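PDB 7CBC: De novo designed switch protein caging a hemagglutinin binder (sCageHA267_1S) from Synthetic construct, which probably acts as a modular biosensor switch, holding a designed hemagglutinin-binding segment caged in a closed state within a helical bundle. Local coordinates for residues I149-S160 with Q229-S240. Residues are numbered along the deposited sequence; the frame is centred on the assembly and turned at random.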
loop_
_atom_site.group_PDB
_atom_site.type_symbol
_atom_site.label_atom_id
_atom_site.label_comp_id
_atom_site.label_asym_id
_atom_site.label_seq_id
_atom_site.Cartn_x
_atom_site.Cartn_y
_atom_site.Cartn_z
ATOM N N ILE A 149 28.203 8.728 -19.070
ATOM C CA ILE A 149 27.595 7.666 -18.280
ATOM C C ILE A 149 27.202 8.193 -16.909
ATOM O O ILE A 149 26.097 7.936 -16.410
ATOM C CB ILE A 149 28.570 6.482 -18.147
ATOM C CG1 ILE A 149 28.657 5.664 -19.441
ATOM C CG2 ILE A 149 28.203 5.613 -16.938
ATOM C CD1 ILE A 149 29.638 4.525 -19.330
ATOM N N ARG A 150 28.105 8.936 -16.273
ATOM C CA ARG A 150 27.821 9.423 -14.936
ATOM C C ARG A 150 26.765 10.520 -14.967
ATOM O O ARG A 150 25.900 10.583 -14.081
ATOM C CB ARG A 150 29.105 9.910 -14.282
ATOM C CG ARG A 150 28.846 10.829 -13.156
ATOM C CD ARG A 150 28.518 9.978 -11.970
ATOM N NE ARG A 150 28.519 10.737 -10.750
ATOM C CZ ARG A 150 29.601 10.884 -9.998
ATOM N NH1 ARG A 150 30.755 10.326 -10.376
ATOM N NH2 ARG A 150 29.557 11.607 -8.880
ATOM N N GLU A 151 26.799 11.378 -15.991
ATOM C CA GLU A 151 25.734 12.366 -16.150
ATOM C C GLU A 151 24.367 11.691 -16.197
ATOM O O GLU A 151 23.401 12.185 -15.605
ATOM C CB GLU A 151 25.957 13.199 -17.411
ATOM C CG GLU A 151 24.807 14.152 -17.734
ATOM C CD GLU A 151 24.948 14.829 -19.097
ATOM O OE1 GLU A 151 25.997 14.661 -19.761
ATOM O OE2 GLU A 151 24.001 15.530 -19.511
ATOM N N ALA A 152 24.275 10.550 -16.880
ATOM C CA ALA A 152 23.013 9.821 -16.937
ATOM C C ALA A 152 22.660 9.209 -15.583
ATOM O O ALA A 152 21.490 9.186 -15.196
ATOM C CB ALA A 152 23.081 8.745 -18.020
ATOM N N LEU A 153 23.654 8.702 -14.852
ATOM C CA LEU A 153 23.390 8.145 -13.529
ATOM C C LEU A 153 22.952 9.228 -12.545
ATOM O O LEU A 153 22.000 9.038 -11.775
ATOM C CB LEU A 153 24.632 7.424 -13.014
ATOM C CG LEU A 153 25.010 6.132 -13.744
ATOM C CD1 LEU A 153 26.320 5.597 -13.201
ATOM C CD2 LEU A 153 23.907 5.089 -13.597
ATOM N N GLU A 154 23.644 10.369 -12.549
ATOM C CA GLU A 154 23.263 11.477 -11.677
ATOM C C GLU A 154 21.860 11.970 -11.993
ATOM O O GLU A 154 21.110 12.366 -11.091
ATOM C CB GLU A 154 24.283 12.613 -11.809
ATOM C CG GLU A 154 25.635 12.302 -11.168
ATOM C CD GLU A 154 25.569 12.261 -9.649
ATOM O OE1 GLU A 154 24.771 13.033 -9.073
ATOM O OE2 GLU A 154 26.310 11.462 -9.031
ATOM N N HIS A 155 21.480 11.950 -13.270
ATOM C CA HIS A 155 20.127 12.356 -13.624
ATOM C C HIS A 155 19.100 11.368 -13.080
ATOM O O HIS A 155 18.063 11.777 -12.542
ATOM C CB HIS A 155 19.998 12.495 -15.139
ATOM C CG HIS A 155 18.666 13.004 -15.578
ATOM N ND1 HIS A 155 17.558 12.189 -15.687
ATOM C CD2 HIS A 155 18.254 14.250 -15.913
ATOM C CE1 HIS A 155 16.520 12.910 -16.074
ATOM N NE2 HIS A 155 16.914 14.165 -16.216
ATOM N N ALA A 156 19.384 10.065 -13.197
ATOM C CA ALA A 156 18.497 9.036 -12.656
ATOM C C ALA A 156 18.377 9.143 -11.140
ATOM O O ALA A 156 17.289 8.965 -10.581
ATOM C CB ALA A 156 19.006 7.647 -13.047
ATOM N N LYS A 157 19.492 9.407 -10.459
ATOM C CA LYS A 157 19.449 9.621 -9.020
ATOM C C LYS A 157 18.543 10.797 -8.668
ATOM O O LYS A 157 17.663 10.681 -7.806
ATOM C CB LYS A 157 20.869 9.835 -8.498
ATOM C CG LYS A 157 20.958 10.343 -7.066
ATOM C CD LYS A 157 22.420 10.449 -6.649
ATOM C CE LYS A 157 22.564 10.816 -5.183
ATOM N NZ LYS A 157 23.993 10.761 -4.754
ATOM N N ARG A 158 18.723 11.932 -9.351
ATOM C CA ARG A 158 17.941 13.121 -9.027
ATOM C C ARG A 158 16.454 12.882 -9.261
ATOM O O ARG A 158 15.627 13.163 -8.384
ATOM C CB ARG A 158 18.427 14.327 -9.837
ATOM C CG ARG A 158 17.367 15.419 -10.055
ATOM C CD ARG A 158 17.883 16.596 -10.902
ATOM N NE ARG A 158 18.699 16.152 -12.040
ATOM C CZ ARG A 158 19.953 16.538 -12.263
ATOM N NH1 ARG A 158 20.539 17.398 -11.438
ATOM N NH2 ARG A 158 20.621 16.065 -13.309
ATOM N N ARG A 159 16.096 12.356 -10.439
ATOM C CA ARG A 159 14.688 12.146 -10.770
ATOM C C ARG A 159 14.046 11.113 -9.855
ATOM O O ARG A 159 12.895 11.283 -9.448
ATOM C CB ARG A 159 14.535 11.721 -12.226
ATOM C CG ARG A 159 14.054 12.835 -13.138
ATOM C CD ARG A 159 12.715 13.408 -12.642
ATOM N NE ARG A 159 11.547 12.767 -13.250
ATOM C CZ ARG A 159 10.291 12.957 -12.844
ATOM N NH1 ARG A 159 10.028 13.769 -11.825
ATOM N NH2 ARG A 159 9.291 12.331 -13.454
ATOM N N SER A 160 14.769 10.034 -9.542
ATOM C CA SER A 160 14.294 9.049 -8.579
ATOM C C SER A 160 13.841 9.705 -7.280
ATOM O O SER A 160 12.731 9.447 -6.789
ATOM C CB SER A 160 15.392 8.031 -8.285
ATOM O OG SER A 160 15.601 7.176 -9.389
ATOM N N GLN A 229 14.715 1.282 -5.025
ATOM C CA GLN A 229 15.297 2.180 -6.010
ATOM C C GLN A 229 16.718 2.582 -5.643
ATOM O O GLN A 229 17.505 2.905 -6.534
ATOM C CB GLN A 229 14.419 3.416 -6.185
ATOM C CG GLN A 229 14.872 4.380 -7.265
ATOM C CD GLN A 229 14.823 3.810 -8.682
ATOM O OE1 GLN A 229 14.205 2.770 -8.944
ATOM N NE2 GLN A 229 15.461 4.513 -9.609
ATOM N N GLU A 230 17.074 2.577 -4.355
ATOM C CA GLU A 230 18.476 2.798 -4.004
ATOM C C GLU A 230 19.352 1.636 -4.460
ATOM O O GLU A 230 20.453 1.850 -4.981
ATOM C CB GLU A 230 18.630 3.032 -2.504
ATOM C CG GLU A 230 18.410 4.475 -2.079
ATOM C CD GLU A 230 19.715 5.239 -1.910
ATOM O OE1 GLU A 230 20.172 5.882 -2.884
ATOM O OE2 GLU A 230 20.286 5.190 -0.796
ATOM N N LEU A 231 18.882 0.400 -4.287
ATOM C CA LEU A 231 19.574 -0.736 -4.889
ATOM C C LEU A 231 19.738 -0.551 -6.385
ATOM O O LEU A 231 20.813 -0.827 -6.941
ATOM C CB LEU A 231 18.816 -2.033 -4.626
ATOM C CG LEU A 231 18.885 -2.670 -3.245
ATOM C CD1 LEU A 231 18.261 -4.047 -3.324
ATOM C CD2 LEU A 231 20.328 -2.756 -2.762
ATOM N N ASN A 232 18.673 -0.114 -7.063
ATOM C CA ASN A 232 18.712 -0.015 -8.518
ATOM C C ASN A 232 19.774 0.979 -8.983
ATOM O O ASN A 232 20.588 0.668 -9.858
ATOM C CB ASN A 232 17.335 0.366 -9.048
ATOM C CG ASN A 232 16.366 -0.784 -9.010
ATOM O OD1 ASN A 232 16.754 -1.934 -8.815
ATOM N ND2 ASN A 232 15.089 -0.481 -9.187
ATOM N N LEU A 233 19.795 2.176 -8.396
ATOM C CA LEU A 233 20.806 3.154 -8.770
ATOM C C LEU A 233 22.209 2.667 -8.418
ATOM O O LEU A 233 23.131 2.779 -9.238
ATOM C CB LEU A 233 20.507 4.494 -8.101
ATOM C CG LEU A 233 19.128 5.050 -8.456
ATOM C CD1 LEU A 233 18.646 6.020 -7.387
ATOM C CD2 LEU A 233 19.149 5.726 -9.825
ATOM N N ASP A 234 22.387 2.106 -7.217
ATOM C CA ASP A 234 23.685 1.552 -6.828
ATOM C C ASP A 234 24.139 0.473 -7.805
ATOM O O ASP A 234 25.328 0.377 -8.132
ATOM C CB ASP A 234 23.608 0.979 -5.408
ATOM C CG ASP A 234 23.602 2.065 -4.320
ATOM O OD1 ASP A 234 23.549 3.270 -4.670
ATOM O OD2 ASP A 234 23.622 1.707 -3.113
ATOM N N LEU A 235 23.203 -0.346 -8.285
ATOM C CA LEU A 235 23.552 -1.400 -9.227
ATOM C C LEU A 235 23.905 -0.827 -10.593
ATOM O O LEU A 235 24.841 -1.306 -11.251
ATOM C CB LEU A 235 22.395 -2.385 -9.339
ATOM C CG LEU A 235 22.523 -3.515 -10.350
ATOM C CD1 LEU A 235 23.625 -4.491 -9.942
ATOM C CD2 LEU A 235 21.188 -4.223 -10.489
ATOM N N LEU A 236 23.166 0.197 -11.037
ATOM C CA LEU A 236 23.503 0.876 -12.288
ATOM C C LEU A 236 24.843 1.589 -12.186
ATOM O O LEU A 236 25.613 1.634 -13.161
ATOM C CB LEU A 236 22.409 1.871 -12.660
ATOM C CG LEU A 236 21.130 1.241 -13.209
ATOM C CD1 LEU A 236 20.217 2.314 -13.755
ATOM C CD2 LEU A 236 21.443 0.218 -14.284
ATOM N N ARG A 237 25.126 2.178 -11.026
ATOM C CA ARG A 237 26.441 2.756 -10.798
ATOM C C ARG A 237 27.527 1.711 -10.996
ATOM O O ARG A 237 28.508 1.959 -11.699
ATOM C CB ARG A 237 26.509 3.357 -9.397
ATOM C CG ARG A 237 27.717 4.233 -9.147
ATOM C CD ARG A 237 27.317 5.462 -8.339
ATOM N NE ARG A 237 28.458 6.337 -8.089
ATOM C CZ ARG A 237 28.975 7.160 -8.996
ATOM N NH1 ARG A 237 28.441 7.227 -10.209
ATOM N NH2 ARG A 237 30.023 7.917 -8.689
ATOM N N LEU A 238 27.342 0.520 -10.422
ATOM C CA LEU A 238 28.357 -0.530 -10.488
ATOM C C LEU A 238 28.410 -1.207 -11.856
ATOM O O LEU A 238 29.491 -1.590 -12.314
ATOM C CB LEU A 238 28.096 -1.578 -9.407
ATOM C CG LEU A 238 29.008 -1.596 -8.180
ATOM C CD1 LEU A 238 29.058 -0.213 -7.524
ATOM C CD2 LEU A 238 28.520 -2.662 -7.194
ATOM N N ALA A 239 27.262 -1.383 -12.515
ATOM C CA ALA A 239 27.223 -2.121 -13.771
ATOM C C ALA A 239 27.800 -1.337 -14.937
ATOM O O ALA A 239 28.003 -1.918 -16.003
ATOM C CB ALA A 239 25.794 -2.547 -14.111
ATOM N N SER A 240 28.040 -0.041 -14.770
ATOM C CA SER A 240 28.863 0.689 -15.717
ATOM C C SER A 240 30.320 0.766 -15.276
ATOM O O SER A 240 31.159 1.210 -16.060
ATOM C CB SER A 240 28.310 2.100 -15.934
ATOM O OG SER A 240 28.163 2.784 -14.705
#
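Leu153 spreads its two methyls over the facing helix: CD2 lies 3.7 Å from Leu236 CB, while CD1 rests against the backbone at Arg237 CA and the hydroxyl of Ser240. One turn on, Leu233 CD2 lies 3.8 Å from Ala156 CB and against the backbone between Ala156 and Lys157. This is antiparallel packing in a designed six-helical bundle: segments 149-160 and 229-239, on helices 146-190 and 195-239, run at 177° with a closest axis approach of 10.4 Å; Leu140 of helix 99-142 touches Leu153 too. Beyond Leu233 the apolar packing gives way to a buried polar pair. Gln229 NE2 donates to Ser160 OG at 2.7 Å, bent (136°) and tilted from the amide plane; Asn133 of helix 99-142 hydrogen-bonds Gln229 OE1. With OG anti to the carbonyl carbon (chi1 -71°), Ser160 reaches back to donate to Ala156 O. Putting an alanine in place of Ser160 removes the hydroxyl and is likely to leave the Gln229 NE2 N-H without this acceptor. At the outer margin Arg237 NH2 sits above the rim of one Arg150 guanidinium face, 3.0 Å from Arg150 NH1, two donors and no hydrogen bond; this like-charge approach is probably eased by Glu154, whose OE2 accepts a 2.9 Å salt-bridging hydrogen bond from Arg150 NE.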